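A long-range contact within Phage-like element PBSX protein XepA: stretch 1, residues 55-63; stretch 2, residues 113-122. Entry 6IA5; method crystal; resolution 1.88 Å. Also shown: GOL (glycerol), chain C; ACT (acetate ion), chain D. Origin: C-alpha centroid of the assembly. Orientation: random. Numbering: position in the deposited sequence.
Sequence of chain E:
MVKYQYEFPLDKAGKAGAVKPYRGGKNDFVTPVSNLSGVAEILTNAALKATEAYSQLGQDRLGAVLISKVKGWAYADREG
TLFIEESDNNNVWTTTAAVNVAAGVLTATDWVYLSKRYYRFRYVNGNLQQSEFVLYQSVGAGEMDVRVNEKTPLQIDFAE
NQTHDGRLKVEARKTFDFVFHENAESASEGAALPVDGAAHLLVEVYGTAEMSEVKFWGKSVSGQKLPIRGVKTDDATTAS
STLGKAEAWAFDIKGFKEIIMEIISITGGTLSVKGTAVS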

# COMPACT_ATOMS: atom_id res chain seq x y z
N SER E 55 25.55 -35.61 -1.27
CA SER E 55 25.93 -34.42 -0.52
C SER E 55 26.87 -33.58 -1.36
O SER E 55 27.97 -34.02 -1.67
CB SER E 55 26.61 -34.77 0.76
OG SER E 55 25.66 -35.01 1.76
N GLN E 56 26.44 -32.37 -1.71
CA GLN E 56 27.29 -31.45 -2.44
C GLN E 56 28.40 -31.01 -1.49
O GLN E 56 28.12 -30.81 -0.30
CB GLN E 56 26.45 -30.22 -2.85
CG GLN E 56 27.22 -29.23 -3.69
CD GLN E 56 26.39 -28.01 -4.05
OE1 GLN E 56 25.45 -27.62 -3.33
NE2 GLN E 56 26.75 -27.40 -5.17
N LEU E 57 29.62 -30.80 -2.01
CA LEU E 57 30.64 -30.19 -1.16
C LEU E 57 30.21 -28.78 -0.83
O LEU E 57 29.61 -28.12 -1.68
CB LEU E 57 32.01 -30.19 -1.86
CG LEU E 57 32.65 -31.57 -2.06
CD1 LEU E 57 34.04 -31.44 -2.67
CD2 LEU E 57 32.73 -32.34 -0.74
N GLY E 58 30.55 -28.32 0.38
CA GLY E 58 30.24 -26.97 0.82
C GLY E 58 30.71 -25.94 -0.20
O GLY E 58 31.83 -26.02 -0.71
N GLN E 59 29.82 -25.00 -0.53
CA GLN E 59 30.09 -23.94 -1.50
C GLN E 59 30.30 -22.64 -0.73
O GLN E 59 29.43 -22.22 0.02
CB GLN E 59 28.88 -23.78 -2.43
CG GLN E 59 28.44 -25.07 -3.11
CD GLN E 59 29.41 -25.47 -4.19
OE1 GLN E 59 29.51 -24.83 -5.23
NE2 GLN E 59 30.12 -26.57 -3.96
N ASP E 60 31.47 -22.03 -0.90
CA ASP E 60 31.79 -20.78 -0.23
C ASP E 60 31.06 -19.64 -0.94
O ASP E 60 31.18 -19.50 -2.16
CB ASP E 60 33.31 -20.56 -0.25
CG ASP E 60 33.81 -19.44 0.66
OD1 ASP E 60 33.00 -18.69 1.24
OD2 ASP E 60 35.04 -19.35 0.80
N ARG E 61 30.28 -18.84 -0.19
CA ARG E 61 29.57 -17.71 -0.78
C ARG E 61 30.52 -16.57 -1.12
O ARG E 61 30.21 -15.74 -1.97
CB ARG E 61 28.56 -17.11 0.20
CG ARG E 61 27.37 -18.02 0.49
CD ARG E 61 26.61 -17.50 1.69
NE ARG E 61 26.08 -16.22 1.32
CZ ARG E 61 25.69 -15.27 2.15
NH1 ARG E 61 25.63 -15.50 3.44
NH2 ARG E 61 25.35 -14.09 1.66
N LEU E 62 31.67 -16.50 -0.43
CA LEU E 62 32.60 -15.39 -0.54
C LEU E 62 33.50 -15.60 -1.75
O LEU E 62 34.12 -16.65 -1.90
CB LEU E 62 33.43 -15.30 0.74
CG LEU E 62 32.64 -15.13 2.04
CD1 LEU E 62 33.59 -14.89 3.22
CD2 LEU E 62 31.64 -13.99 1.93
N GLY E 63 33.55 -14.59 -2.61
CA GLY E 63 34.31 -14.69 -3.84
C GLY E 63 34.07 -13.43 -4.66
O GLY E 63 33.43 -12.50 -4.16
C1 GOL C . 23.68 -9.93 3.19
O1 GOL C . 22.43 -9.60 3.80
C2 GOL C . 23.74 -11.38 2.75
O2 GOL C . 23.89 -11.58 1.28
C3 GOL C . 24.88 -11.84 3.63
O3 GOL C . 24.67 -13.11 4.24
C ACT D . 27.48 -23.80 12.07
O ACT D . 28.67 -24.06 11.73
OXT ACT D . 26.93 -22.79 11.62
CH3 ACT D . 26.66 -24.64 13.03
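Stretch 2 (113-122) YLSKRYYRFR

Stretch 2 runs antiparallel to stretch 1, Arg122 lying beside Ser55 and Arg117 beside Arg61. Its residues 118–122 form an extended strand, whereas the segment leading to it is loop, with Arg117 in helical-region backbone angles (phi/psi -72/-37). Pairing is divided into two short ladders: Ser55 faces Arg122 (CA–CA 4.4 Å) in one, and Gln59 and Asp60 face Tyr119 and Tyr118 (CA–CA 5.2 and 4.6 Å) in the other. The register shifts by one residue between them. Together the stretches bury 812 Å².

Backbone hydrogen bonds fix this alignment. Gln59 and Tyr119 form a reciprocal pair, Gln59 N to Tyr119 O at 2.8 Å and Tyr119 N to Gln59 O at 3.0 Å. Farther along, Arg61 N donates to Arg117 O (2.9 Å). At the other ladder Gln56 N reaches Phe121 O (2.9 Å), but the return bond comes from a side chain: Phe121 N donates to Gln56 OE1 (3.0 Å), so the extended glutamine stands in for a backbone carbonyl.

Charged side chains reinforce the end where the strand begins, around Arg117. The fully extended Arg117 meets Asp60 in a two-pronged salt bridge, NE to OD1 at 3.0 Å and NH2 to OD2 at 2.9 Å, while Leu62 CD1 covers one guanidinium face, 3.6 Å from Arg117 NE. Arg61 reaches back along the loop, its NH1 donating to Lys116 O (3.1 Å) and to glycerol O3 (2.7 Å).

Nonpolar packing centres on Tyr119. Gln59 CB sits over its ring face, 3.5 Å from the centroid of the Tyr119 ring, and Arg61 CG approaches the ring edge, 3.6 Å from Tyr119 CD1. Tyr118 instead packs beside Asp60, with Asp60 CB 3.8 Å from Tyr118 CE1.

Water also links the stretches, one molecule donating to Gln56 O (2.8 Å) and accepting from Arg120 NH1 (3.0 Å).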

# COMPACT_ATOMS: atom_id res chain seq x y z
N TYR E 113 17.48 -17.32 0.91
CA TYR E 113 18.43 -16.24 1.12
C TYR E 113 19.39 -16.71 2.20
O TYR E 113 18.95 -17.10 3.28
CB TYR E 113 17.71 -14.93 1.43
CG TYR E 113 17.05 -14.34 0.21
CD1 TYR E 113 15.86 -14.89 -0.28
CD2 TYR E 113 17.64 -13.31 -0.51
CE1 TYR E 113 15.25 -14.39 -1.43
CE2 TYR E 113 17.04 -12.80 -1.66
CZ TYR E 113 15.84 -13.34 -2.11
OH TYR E 113 15.27 -12.85 -3.25
N LEU E 114 20.70 -16.67 1.89
CA LEU E 114 21.69 -17.34 2.71
C LEU E 114 22.22 -16.38 3.78
O LEU E 114 22.23 -15.16 3.58
CB LEU E 114 22.82 -17.78 1.77
CG LEU E 114 22.40 -18.82 0.73
CD1 LEU E 114 23.52 -19.02 -0.27
CD2 LEU E 114 22.01 -20.15 1.41
N SER E 115 22.70 -16.95 4.89
CA SER E 115 23.31 -16.12 5.92
C SER E 115 24.68 -16.62 6.38
O SER E 115 25.55 -15.80 6.66
CB SER E 115 22.40 -15.85 7.08
OG SER E 115 21.62 -16.99 7.34
N LYS E 116 24.90 -17.94 6.41
CA LYS E 116 26.20 -18.45 6.84
C LYS E 116 27.14 -18.44 5.64
O LYS E 116 26.72 -18.18 4.52
CB LYS E 116 26.03 -19.85 7.42
CG LYS E 116 24.99 -19.94 8.52
CD LYS E 116 25.02 -21.22 9.28
CE LYS E 116 23.99 -21.18 10.40
NZ LYS E 116 23.92 -22.48 11.11
N ARG E 117 28.40 -18.81 5.87
CA ARG E 117 29.41 -18.69 4.84
C ARG E 117 29.25 -19.71 3.71
O ARG E 117 29.51 -19.39 2.55
CB ARG E 117 30.80 -18.71 5.47
CG ARG E 117 31.91 -18.59 4.43
CD ARG E 117 33.24 -18.33 5.09
NE ARG E 117 34.21 -18.38 4.01
CZ ARG E 117 35.51 -18.17 4.16
NH1 ARG E 117 36.02 -17.94 5.35
NH2 ARG E 117 36.30 -18.20 3.11
N TYR E 118 28.83 -20.94 4.03
CA TYR E 118 28.83 -22.05 3.08
C TYR E 118 27.41 -22.58 2.92
O TYR E 118 26.65 -22.61 3.90
CB TYR E 118 29.70 -23.20 3.59
CG TYR E 118 31.14 -22.82 3.83
CD1 TYR E 118 32.07 -22.86 2.80
CD2 TYR E 118 31.57 -22.37 5.07
CE1 TYR E 118 33.39 -22.49 3.00
CE2 TYR E 118 32.88 -21.99 5.29
CZ TYR E 118 33.79 -22.06 4.25
OH TYR E 118 35.08 -21.69 4.44
N TYR E 119 27.07 -23.00 1.70
CA TYR E 119 25.79 -23.62 1.42
C TYR E 119 26.04 -24.97 0.73
O TYR E 119 27.11 -25.17 0.15
CB TYR E 119 24.88 -22.71 0.57
CG TYR E 119 25.45 -22.30 -0.77
CD1 TYR E 119 26.32 -21.22 -0.88
CD2 TYR E 119 25.14 -23.00 -1.93
CE1 TYR E 119 26.86 -20.84 -2.10
CE2 TYR E 119 25.66 -22.62 -3.16
CZ TYR E 119 26.53 -21.54 -3.24
OH TYR E 119 27.07 -21.20 -4.45
N ARG E 120 25.03 -25.86 0.78
CA ARG E 120 25.09 -27.08 -0.01
C ARG E 120 23.68 -27.63 -0.16
O ARG E 120 22.78 -27.29 0.62
CB ARG E 120 25.94 -28.15 0.71
CG ARG E 120 25.22 -28.82 1.87
CD ARG E 120 26.08 -29.91 2.51
NE ARG E 120 25.36 -30.53 3.61
CZ ARG E 120 25.90 -31.42 4.45
NH1 ARG E 120 27.14 -31.83 4.27
NH2 ARG E 120 25.20 -31.89 5.47
N PHE E 121 23.51 -28.47 -1.20
CA PHE E 121 22.36 -29.33 -1.32
C PHE E 121 22.76 -30.71 -0.80
O PHE E 121 23.87 -31.18 -1.05
CB PHE E 121 21.92 -29.45 -2.78
CG PHE E 121 21.22 -28.24 -3.34
CD1 PHE E 121 21.08 -27.07 -2.60
CD2 PHE E 121 20.70 -28.27 -4.63
CE1 PHE E 121 20.44 -25.95 -3.13
CE2 PHE E 121 20.07 -27.14 -5.16
CZ PHE E 121 19.94 -25.99 -4.42
N ARG E 122 21.82 -31.35 -0.11
CA ARG E 122 21.94 -32.74 0.29
C ARG E 122 20.61 -33.41 -0.06
O ARG E 122 19.55 -32.97 0.38
CB ARG E 122 22.30 -32.84 1.78
CG ARG E 122 22.47 -34.27 2.30
CD ARG E 122 22.97 -34.32 3.75
NE ARG E 122 22.07 -33.66 4.68
CZ ARG E 122 20.97 -34.19 5.22
NH1 ARG E 122 20.65 -35.46 5.01
NH2 ARG E 122 20.16 -33.45 5.97
O HOH W 1 29.30 -31.40 2.17
O HOH W 2 27.65 -22.95 -6.26
O HOH W 3 29.88 -20.48 -4.30